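PDB 4AW7: beta-porphyranase A, which hydrolyses the red-algal sulfated polysaccharide porphyran at the (1->4) linkages between beta-D-galactopyranose and alpha-L-galactopyranose-6-sulfate, releasing mostly a disaccharide. Local coordinates for residues F140-N145 against A269-G274; H177-P182 against Y222-S227; N246-L251 against M305-N310. All blocks are in the same frame, centred on the assembly; numbering follows the deposited sequence.

Interaction 1. Residues F140-N145 against A269-G274; sequences FFEPLN and AISEFG. With GLA (alpha-D-galactopyranose), chain B; GAL (beta-D-galactopyranose), chain D.
A buried carboxylate spans the inside of a barrel here: Glu142, on strand 136-142, reaches Ser271, on strand 268-276, although the two strands are not neighbours in the sheet and the CA atoms of these residues stay 8.9 Å apart. The curled parallel sheet and its alternating helices are those of a (beta/alpha)8 barrel, and the contact crosses its interior. With CG anti to the backbone N (chi1 -172°) and an extended chain, Glu142 points straight inward, and Ser271 OG donates to its OE2 at 2.7 Å through the syn lone pair. Ser227 OG binds the same oxygen from strand 225-233, while Arg69 makes a salt bridge to OE1.

Nearer the sugar, Asn145 and Glu272 approach one another, their OD1 and OE2 atoms 3.7 Å apart. Arg69 serves both, bonding to the amide oxygen of Asn145 and pairing with OE2 of Glu272. This leaves the amide nitrogen turned to the substrate: Asn145 ND2 donates to O2 of the galactose at 2.8 Å, nearly straight at 170°, and both modelled anomers share that O2. Glu272 OE2 lies 2.6 Å from the same sugar oxygen, and Tyr231 OH binds the other carboxylate oxygen.

Glu272 is the inferred nucleophile; Asn145 precedes the inferred proton donor, Glu146. Glutamates at the C-terminal ends of the fourth and seventh barrel strands are the arrangement of clan A glycosidases. Glu142 bonds to Arg69, which in turn holds Asn145 and Glu272, and to Ser271, the residue before Glu272. It is therefore a second-shell residue that probably positions the Asn145 amide and the Glu272 carboxylate near O2.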
loop_
_atom_site.group_PDB
_atom_site.type_symbol
_atom_site.label_atom_id
_atom_site.label_comp_id
_atom_site.label_asym_id
_atom_site.label_seq_id
_atom_site.Cartn_x
_atom_site.Cartn_y
_atom_site.Cartn_z
ATOM N N PHE A 140 -8.040 7.420 11.717
ATOM C CA PHE A 140 -8.114 7.883 10.324
ATOM C C PHE A 140 -9.553 8.034 9.908
ATOM O O PHE A 140 -10.380 7.162 10.126
ATOM C CB PHE A 140 -7.434 6.893 9.362
ATOM C CG PHE A 140 -6.019 6.568 9.752
ATOM C CD1 PHE A 140 -5.007 7.437 9.417
ATOM C CD2 PHE A 140 -5.706 5.440 10.488
ATOM C CE1 PHE A 140 -3.727 7.212 9.820
ATOM C CE2 PHE A 140 -4.415 5.185 10.872
ATOM C CZ PHE A 140 -3.433 6.087 10.568
ATOM N N PHE A 141 -9.847 9.159 9.249
ATOM C CA PHE A 141 -11.147 9.363 8.604
ATOM C C PHE A 141 -10.882 9.569 7.113
ATOM O O PHE A 141 -10.079 10.408 6.735
ATOM C CB PHE A 141 -11.876 10.560 9.212
ATOM C CG PHE A 141 -13.262 10.793 8.653
ATOM C CD1 PHE A 141 -14.114 9.747 8.326
ATOM C CD2 PHE A 141 -13.754 12.081 8.501
ATOM C CE1 PHE A 141 -15.377 9.970 7.835
ATOM C CE2 PHE A 141 -15.058 12.291 8.049
ATOM C CZ PHE A 141 -15.856 11.252 7.716
ATOM N N GLU A 142 -11.595 8.792 6.309
ATOM C CA GLU A 142 -11.443 8.719 4.849
ATOM C C GLU A 142 -12.852 8.982 4.293
ATOM O O GLU A 142 -13.625 8.051 4.060
ATOM C CB GLU A 142 -10.906 7.347 4.487
ATOM C CG GLU A 142 -10.517 7.141 3.041
ATOM C CD GLU A 142 -10.014 5.722 2.769
ATOM O OE1 GLU A 142 -10.582 4.766 3.331
ATOM O OE2 GLU A 142 -9.057 5.612 1.956
ATOM N N PRO A 143 -13.233 10.279 4.169
ATOM C CA PRO A 143 -14.643 10.652 4.020
ATOM C C PRO A 143 -15.549 9.873 3.069
ATOM O O PRO A 143 -16.679 9.629 3.403
ATOM C CB PRO A 143 -14.507 12.119 3.622
ATOM C CG PRO A 143 -13.396 12.626 4.465
ATOM C CD PRO A 143 -12.441 11.452 4.594
ATOM N N LEU A 144 -15.091 9.586 1.846
ATOM C CA LEU A 144 -15.904 8.853 0.878
ATOM C C LEU A 144 -15.104 7.766 0.194
ATOM O O LEU A 144 -14.066 8.055 -0.401
ATOM C CB LEU A 144 -16.465 9.809 -0.180
ATOM C CG LEU A 144 -17.340 10.973 0.260
ATOM C CD1 LEU A 144 -17.586 11.922 -0.903
ATOM C CD2 LEU A 144 -18.711 10.424 0.799
ATOM N N ASN A 145 -15.597 6.558 0.250
ATOM C CA ASN A 145 -14.948 5.440 -0.412
ATOM C C ASN A 145 -15.202 5.473 -1.911
ATOM O O ASN A 145 -16.347 5.677 -2.343
ATOM C CB ASN A 145 -15.513 4.153 0.140
ATOM C CG ASN A 145 -14.820 2.935 -0.441
ATOM O OD1 ASN A 145 -13.583 2.830 -0.384
ATOM N ND2 ASN A 145 -15.598 2.006 -1.002
ATOM N N ALA A 269 -1.851 5.997 2.526
ATOM C CA ALA A 269 -2.642 4.982 3.215
ATOM C C ALA A 269 -3.237 4.070 2.163
ATOM O O ALA A 269 -3.890 4.554 1.223
ATOM C CB ALA A 269 -3.735 5.631 4.063
ATOM N N ILE A 270 -2.951 2.772 2.239
ATOM C CA ILE A 270 -3.476 1.807 1.293
ATOM C C ILE A 270 -4.661 1.151 1.970
ATOM O O ILE A 270 -4.531 0.172 2.699
ATOM C CB ILE A 270 -2.416 0.791 0.792
ATOM C CG1 ILE A 270 -1.142 1.505 0.349
ATOM C CG2 ILE A 270 -3.009 -0.118 -0.275
ATOM C CD1 ILE A 270 -1.375 2.602 -0.749
ATOM N N SER A 271 -5.823 1.781 1.809
ATOM C CA SER A 271 -6.967 1.405 2.633
ATOM C C SER A 271 -7.636 0.092 2.237
ATOM O O SER A 271 -8.434 -0.438 3.001
ATOM C CB SER A 271 -7.968 2.575 2.738
ATOM O OG SER A 271 -8.300 3.054 1.458
ATOM N N GLU A 272 -7.281 -0.437 1.051
ATOM C CA GLU A 272 -7.581 -1.807 0.637
ATOM C C GLU A 272 -6.479 -2.276 -0.301
ATOM O O GLU A 272 -6.096 -1.543 -1.193
ATOM C CB GLU A 272 -8.882 -1.935 -0.156
ATOM C CG GLU A 272 -10.143 -1.372 0.516
ATOM C CD GLU A 272 -11.342 -1.380 -0.399
ATOM O OE1 GLU A 272 -11.350 -2.112 -1.413
ATOM O OE2 GLU A 272 -12.304 -0.643 -0.133
ATOM N N PHE A 273 -5.985 -3.487 -0.114
ATOM C CA PHE A 273 -5.159 -4.131 -1.131
ATOM C C PHE A 273 -5.461 -5.622 -1.207
ATOM O O PHE A 273 -5.692 -6.270 -0.193
ATOM C CB PHE A 273 -3.666 -3.848 -1.012
ATOM C CG PHE A 273 -2.950 -4.414 0.194
ATOM C CD1 PHE A 273 -2.918 -3.724 1.421
ATOM C CD2 PHE A 273 -2.242 -5.615 0.112
ATOM C CE1 PHE A 273 -2.185 -4.198 2.485
ATOM C CE2 PHE A 273 -1.491 -6.067 1.185
ATOM C CZ PHE A 273 -1.464 -5.385 2.362
ATOM N N GLY A 274 -5.450 -6.172 -2.406
ATOM C CA GLY A 274 -5.728 -7.577 -2.559
ATOM C C GLY A 274 -5.897 -7.991 -4.001
ATOM O O GLY A 274 -5.284 -7.424 -4.909
HETATM C C1 GLA B . -13.325 -1.601 -3.739
HETATM C C2 GLA B . -14.497 -1.482 -2.746
HETATM C C3 GLA B . -14.715 -2.783 -1.996
HETATM C C4 GLA B . -14.694 -3.980 -2.914
HETATM C C5 GLA B . -13.393 -3.971 -3.735
HETATM C C6 GLA B . -13.212 -5.355 -4.460
HETATM O O1 GLA B . -12.069 -1.506 -3.216
HETATM O O2 GLA B . -14.265 -0.354 -1.842
HETATM O O3 GLA B . -15.979 -2.827 -1.391
HETATM O O4 GLA B . -15.841 -3.951 -3.786
HETATM O O5 GLA B . -13.466 -2.732 -4.578
HETATM O O6 GLA B . -12.423 -6.251 -3.561
HETATM C C1 GAL D . -13.325 -1.601 -3.739
HETATM C C2 GAL D . -14.497 -1.482 -2.746
HETATM C C3 GAL D . -14.715 -2.783 -1.996
HETATM C C4 GAL D . -14.694 -3.980 -2.914
HETATM C C5 GAL D . -13.393 -3.971 -3.735
HETATM C C6 GAL D . -13.212 -5.355 -4.460
HETATM O O1 GAL D . -13.218 -0.309 -4.460
HETATM O O2 GAL D . -14.265 -0.354 -1.842
HETATM O O3 GAL D . -15.979 -2.827 -1.391
HETATM O O4 GAL D . -15.841 -3.951 -3.786
HETATM O O5 GAL D . -13.466 -2.732 -4.578
HETATM O O6 GAL D . -12.423 -6.251 -3.561
#

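Interaction 2. Residues H177-P182 against Y222-S227; sequences HIHNNP and YMDGFS
His179 and Asp224 are joined by a hydrogen bond between the end of helix 160-179 and the chain entering strand 225-233. His179 NE2 donates to Asp224 OD2 at 2.7 Å with an N-H...O angle of 155°. The acceptor lies almost in the imidazole plane, whereas the donor meets OD2 on the syn side but tilted from the carboxylate plane, the two planes standing 78° apart. The side chains advance on each other from opposite directions; His179 keeps its ring beside its own backbone N (chi1 -65°), directed from the last helical turn toward the partner. A backbone donor, Val190 N on the intervening strand 189-195, also binds OD2.

The non-bonded contacts gather at the same ring edge. Tyr222 O sits 3.0 Å from His179 CE1, facing the polarised C-H between the two ring nitrogens, so a backbone carbonyl and a carboxylate flank that edge side by side. The side chain of His179 also touches Asn185 in a loop.

In the (beta/alpha)8 barrel this joins the C-terminal end of the fourth helix to the start of the sixth strand, far from the substrate cleft. A carboxylate and a carbonyl oxygen at its rim, together with the nearby helix C-terminus, would be expected to stabilise positive charge on His179, and the acceptance of a backbone N-H and the imidazole by one oxygen is consistent with an ionised Asp224.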
loop_
_atom_site.group_PDB
_atom_site.type_symbol
_atom_site.label_atom_id
_atom_site.label_comp_id
_atom_site.label_asym_id
_atom_site.label_seq_id
_atom_site.Cartn_x
_atom_site.Cartn_y
_atom_site.Cartn_z
ATOM N N HIS A 177 -12.088 21.618 8.721
ATOM C CA HIS A 177 -12.807 21.741 9.988
ATOM C C HIS A 177 -12.212 20.880 11.098
ATOM O O HIS A 177 -12.091 21.318 12.241
ATOM C CB HIS A 177 -14.279 21.425 9.810
ATOM C CG HIS A 177 -15.062 22.514 9.131
ATOM N ND1 HIS A 177 -15.144 22.647 7.765
ATOM C CD2 HIS A 177 -15.847 23.485 9.651
ATOM C CE1 HIS A 177 -15.932 23.668 7.472
ATOM N NE2 HIS A 177 -16.381 24.190 8.600
ATOM N N ILE A 178 -11.811 19.656 10.785
ATOM C CA ILE A 178 -11.183 18.784 11.772
ATOM C C ILE A 178 -9.878 19.413 12.270
ATOM O O ILE A 178 -9.613 19.479 13.505
ATOM C CB ILE A 178 -11.022 17.359 11.217
ATOM C CG1 ILE A 178 -12.404 16.693 11.201
ATOM C CG2 ILE A 178 -10.013 16.563 12.090
ATOM C CD1 ILE A 178 -12.438 15.284 10.650
ATOM N N HIS A 179 -9.045 19.888 11.362
ATOM C CA HIS A 179 -7.762 20.463 11.766
ATOM C C HIS A 179 -7.909 21.759 12.558
ATOM O O HIS A 179 -7.047 22.089 13.391
ATOM C CB HIS A 179 -6.840 20.678 10.596
ATOM C CG HIS A 179 -6.432 19.399 9.931
ATOM N ND1 HIS A 179 -6.280 19.282 8.563
ATOM C CD2 HIS A 179 -6.172 18.176 10.451
ATOM C CE1 HIS A 179 -5.920 18.038 8.275
ATOM N NE2 HIS A 179 -5.860 17.341 9.397
ATOM N N ASN A 180 -8.983 22.493 12.315
ATOM C CA ASN A 180 -9.230 23.734 13.064
ATOM C C ASN A 180 -9.976 23.511 14.363
ATOM O O ASN A 180 -10.290 24.483 15.059
ATOM C CB ASN A 180 -10.008 24.740 12.187
ATOM C CG ASN A 180 -9.120 25.482 11.207
ATOM O OD1 ASN A 180 -7.934 25.745 11.472
ATOM N ND2 ASN A 180 -9.723 25.922 10.087
ATOM N N ASN A 181 -10.226 22.259 14.744
ATOM C CA ASN A 181 -10.839 21.908 16.023
ATOM C C ASN A 181 -9.706 21.416 16.943
ATOM O O ASN A 181 -9.129 20.352 16.710
ATOM C CB ASN A 181 -11.935 20.843 15.850
ATOM C CG ASN A 181 -12.647 20.543 17.132
ATOM O OD1 ASN A 181 -12.049 20.022 18.085
ATOM N ND2 ASN A 181 -13.937 20.812 17.163
ATOM N N PRO A 182 -9.359 22.191 18.010
ATOM C CA PRO A 182 -8.191 21.784 18.826
ATOM C C PRO A 182 -8.369 20.459 19.578
ATOM O O PRO A 182 -7.374 19.848 19.969
ATOM C CB PRO A 182 -8.006 22.956 19.815
ATOM C CG PRO A 182 -9.309 23.704 19.754
ATOM C CD PRO A 182 -9.876 23.517 18.404
ATOM N N TYR A 222 -5.504 20.216 2.932
ATOM C CA TYR A 222 -6.332 19.904 4.077
ATOM C C TYR A 222 -6.272 18.428 4.471
ATOM O O TYR A 222 -6.904 18.046 5.440
ATOM C CB TYR A 222 -7.784 20.275 3.797
ATOM C CG TYR A 222 -7.932 21.698 3.302
ATOM C CD1 TYR A 222 -7.817 22.771 4.172
ATOM C CD2 TYR A 222 -8.130 21.956 1.959
ATOM C CE1 TYR A 222 -7.938 24.085 3.709
ATOM C CE2 TYR A 222 -8.252 23.257 1.483
ATOM C CZ TYR A 222 -8.137 24.323 2.359
ATOM O OH TYR A 222 -8.262 25.628 1.907
ATOM N N MET A 223 -5.521 17.631 3.712
ATOM C CA MET A 223 -5.351 16.208 4.006
ATOM C C MET A 223 -4.068 15.963 4.749
ATOM O O MET A 223 -3.041 16.580 4.485
ATOM C CB MET A 223 -5.264 15.404 2.698
ATOM C CG MET A 223 -6.553 15.434 1.826
ATOM S SD MET A 223 -8.007 14.735 2.625
ATOM C CE MET A 223 -8.918 16.253 3.105
ATOM N N ASP A 224 -4.095 14.993 5.663
ATOM C CA ASP A 224 -2.871 14.473 6.261
ATOM C C ASP A 224 -2.154 13.464 5.377
ATOM O O ASP A 224 -0.929 13.303 5.451
ATOM C CB ASP A 224 -3.193 13.881 7.610
ATOM C CG ASP A 224 -3.743 14.916 8.555
ATOM O OD1 ASP A 224 -2.954 15.825 8.892
ATOM O OD2 ASP A 224 -4.914 14.857 8.925
ATOM N N GLY A 225 -2.897 12.763 4.515
ATOM C CA GLY A 225 -2.300 11.792 3.601
ATOM C C GLY A 225 -3.227 11.380 2.500
ATOM O O GLY A 225 -4.367 11.814 2.467
ATOM N N PHE A 226 -2.668 10.593 1.594
ATOM C CA PHE A 226 -3.370 10.221 0.356
ATOM C C PHE A 226 -3.575 8.737 0.326
ATOM O O PHE A 226 -2.664 7.964 0.618
ATOM C CB PHE A 226 -2.594 10.719 -0.864
ATOM C CG PHE A 226 -2.457 12.226 -0.856
ATOM C CD1 PHE A 226 -3.588 13.025 -0.961
ATOM C CD2 PHE A 226 -1.231 12.838 -0.723
ATOM C CE1 PHE A 226 -3.492 14.406 -0.902
ATOM C CE2 PHE A 226 -1.135 14.230 -0.654
ATOM C CZ PHE A 226 -2.267 15.004 -0.747
ATOM N N SER A 227 -4.780 8.327 -0.065
ATOM C CA SER A 227 -5.178 6.936 -0.027
ATOM C C SER A 227 -5.639 6.410 -1.374
ATOM O O SER A 227 -6.337 7.084 -2.129
ATOM C CB SER A 227 -6.249 6.714 1.033
ATOM O OG SER A 227 -7.465 7.358 0.759
#

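Interaction 3. Residues N246-L251 against M305-N310; sequences NSEAVL and MERQDN
Residues 246-251, part of helix 245-262, pass the type I turn Met305 to Gln308 at a distance, Leu251 and Arg307 being the nearest pair with 9.6 Å between CA atoms, so a long side chain must bridge the interval. Both pieces belong to the (beta/alpha)8 barrel: the helix follows the sixth strand, and the turn links helix 293-305 to the eighth strand, 311-316.

Arg307 does the bridging. Its chain is extended from CG to NE and delivers the guanidinium to the helix surface. There NH2 forms a salt bridge with Glu248 OE1 at 2.9 Å, an oblique one: the oxygen is approached on its anti side and stands 30° out of the guanidinium plane. Glu248 folds back at chi2 (-79°), which brings its carboxylate round to this nitrogen. The same NH2 of Arg307 makes a weak hydrogen bond of 3.2 Å to the backbone O of Glu248, so one residue grips the nitrogen by both side chain and main chain.

Other partners fix the rest of the group. Asp252 and Glu255, further along the helix, pair with NH1, and Asn303 binds NE. Glu248 OE1 has a second arginine, Arg508 of strand 503-514, which carries the network from the barrel to the C-terminal beta domain. The buried cation is therefore surrounded by three carboxylates, an arrangement likely to keep it charged.

Leu251 packs on one face of the guanidinium: its CB lies over the centre of the group, 3.5 Å from CZ of Arg307, and its CD1 rests 3.6 Å from Arg307 NE.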
loop_
_atom_site.group_PDB
_atom_site.type_symbol
_atom_site.label_atom_id
_atom_site.label_comp_id
_atom_site.label_asym_id
_atom_site.label_seq_id
_atom_site.Cartn_x
_atom_site.Cartn_y
_atom_site.Cartn_z
ATOM N N ASN A 246 3.699 -1.650 -11.609
ATOM C CA ASN A 246 2.605 -0.685 -11.770
ATOM C C ASN A 246 2.257 -0.009 -10.442
ATOM O O ASN A 246 2.200 1.207 -10.382
ATOM C CB ASN A 246 1.363 -1.361 -12.368
ATOM C CG ASN A 246 0.170 -0.476 -12.377
ATOM O OD1 ASN A 246 -0.674 -0.568 -11.479
ATOM N ND2 ASN A 246 0.101 0.438 -13.352
ATOM N N SER A 247 2.046 -0.802 -9.379
ATOM C CA SER A 247 1.736 -0.194 -8.092
ATOM C C SER A 247 2.872 0.705 -7.641
ATOM O O SER A 247 2.636 1.713 -6.974
ATOM C CB SER A 247 1.419 -1.265 -7.032
ATOM O OG SER A 247 2.486 -2.145 -6.771
ATOM N N GLU A 248 4.119 0.306 -7.923
ATOM C CA GLU A 248 5.243 1.151 -7.572
ATOM C C GLU A 248 5.165 2.529 -8.232
ATOM O O GLU A 248 5.412 3.545 -7.615
ATOM C CB GLU A 248 6.576 0.451 -7.892
ATOM C CG GLU A 248 6.827 -0.877 -7.140
ATOM C CD GLU A 248 7.288 -0.793 -5.698
ATOM O OE1 GLU A 248 7.462 0.317 -5.157
ATOM O OE2 GLU A 248 7.483 -1.907 -5.139
ATOM N N ALA A 249 4.823 2.549 -9.527
ATOM C CA ALA A 249 4.631 3.805 -10.269
ATOM C C ALA A 249 3.433 4.587 -9.763
ATOM O O ALA A 249 3.470 5.812 -9.716
ATOM C CB ALA A 249 4.483 3.568 -11.771
ATOM N N VAL A 250 2.336 3.900 -9.456
ATOM C CA VAL A 250 1.129 4.549 -8.957
ATOM C C VAL A 250 1.441 5.356 -7.685
ATOM O O VAL A 250 1.055 6.531 -7.563
ATOM C CB VAL A 250 0.027 3.495 -8.701
ATOM C CG1 VAL A 250 -1.076 4.059 -7.800
ATOM C CG2 VAL A 250 -0.549 3.010 -10.047
ATOM N N LEU A 251 2.130 4.704 -6.748
ATOM C CA LEU A 251 2.436 5.367 -5.491
ATOM C C LEU A 251 3.560 6.378 -5.616
ATOM O O LEU A 251 3.497 7.455 -5.020
ATOM C CB LEU A 251 2.724 4.325 -4.390
ATOM C CG LEU A 251 1.591 3.336 -4.099
ATOM C CD1 LEU A 251 2.049 2.396 -3.002
ATOM C CD2 LEU A 251 0.279 4.015 -3.750
ATOM N N MET A 305 6.131 -2.443 2.679
ATOM C CA MET A 305 7.151 -2.455 3.726
ATOM C C MET A 305 8.267 -1.464 3.448
ATOM O O MET A 305 8.756 -0.780 4.356
ATOM C CB MET A 305 7.712 -3.864 3.914
ATOM C CG MET A 305 6.746 -4.758 4.702
ATOM S SD MET A 305 7.400 -6.431 4.792
ATOM C CE MET A 305 6.391 -7.097 6.088
ATOM N N GLU A 306 8.655 -1.355 2.176
ATOM C CA GLU A 306 9.698 -0.425 1.745
ATOM C C GLU A 306 9.234 1.027 1.744
ATOM O O GLU A 306 10.063 1.912 1.470
ATOM C CB GLU A 306 10.184 -0.804 0.361
ATOM C CG GLU A 306 11.085 -2.023 0.357
ATOM C CD GLU A 306 12.412 -1.764 1.060
ATOM O OE1 GLU A 306 13.141 -0.855 0.626
ATOM O OE2 GLU A 306 12.748 -2.448 2.038
ATOM N N ARG A 307 8.000 1.302 2.114
ATOM C CA ARG A 307 7.468 2.647 2.217
ATOM C C ARG A 307 7.084 3.021 3.663
ATOM O O ARG A 307 6.356 3.991 3.888
ATOM C CB ARG A 307 6.265 2.844 1.300
ATOM C CG ARG A 307 6.565 2.569 -0.160
ATOM C CD ARG A 307 5.403 2.950 -1.015
ATOM N NE ARG A 307 5.615 2.559 -2.406
ATOM C CZ ARG A 307 5.960 3.354 -3.420
ATOM N NH1 ARG A 307 6.074 4.664 -3.264
ATOM N NH2 ARG A 307 6.149 2.813 -4.613
ATOM N N GLN A 308 7.536 2.240 4.649
ATOM C CA GLN A 308 7.003 2.414 6.007
ATOM C C GLN A 308 7.118 3.848 6.526
ATOM O O GLN A 308 6.241 4.333 7.244
ATOM C CB GLN A 308 7.676 1.452 6.984
ATOM C CG GLN A 308 6.942 1.364 8.309
ATOM C CD GLN A 308 7.692 0.537 9.312
ATOM O OE1 GLN A 308 7.833 -0.682 9.156
ATOM N NE2 GLN A 308 8.168 1.187 10.381
ATOM N N ASP A 309 8.217 4.511 6.198
ATOM C CA ASP A 309 8.473 5.872 6.622
ATOM C C ASP A 309 7.557 6.891 5.989
ATOM O O ASP A 309 7.518 8.042 6.451
ATOM C CB ASP A 309 9.934 6.277 6.382
ATOM C CG ASP A 309 10.414 6.099 4.969
ATOM O OD1 ASP A 309 9.927 5.241 4.229
ATOM O OD2 ASP A 309 11.369 6.823 4.593
ATOM N N ASN A 310 6.845 6.507 4.945
ATOM C CA ASN A 310 5.822 7.352 4.329
ATOM C C ASN A 310 4.461 6.668 4.219
ATOM O O ASN A 310 3.697 6.942 3.293
ATOM C CB ASN A 310 6.263 7.857 2.955
ATOM C CG ASN A 310 5.478 9.092 2.537
ATOM O OD1 ASN A 310 5.208 9.971 3.357
ATOM N ND2 ASN A 310 5.010 9.126 1.258
#

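Overall arrangement
All three contacts lie in one barrel, one inside it and two among its helices and loops. Interaction 1 holds the sugar-binding Asn145 and Glu272; its centre is 15 Å from that of each of the others, which are 22 Å apart and do not touch, their nearest atoms about 7 Å away. Interaction 2 is nested in the chain loop closed by interaction 1 and meets it through neighbouring strands, Ala269 N lying 2.9 Å from Phe226 O, and through packing of Phe141 CD2 on Ile178 CD1 at 4.1 Å. Interaction 3 adjoins interaction 1 through packing, Leu251 CD2 on Ile270 CD1 at 3.7 Å, with Leu251 about 9 Å from substrate-binding His229, side chain to side chain.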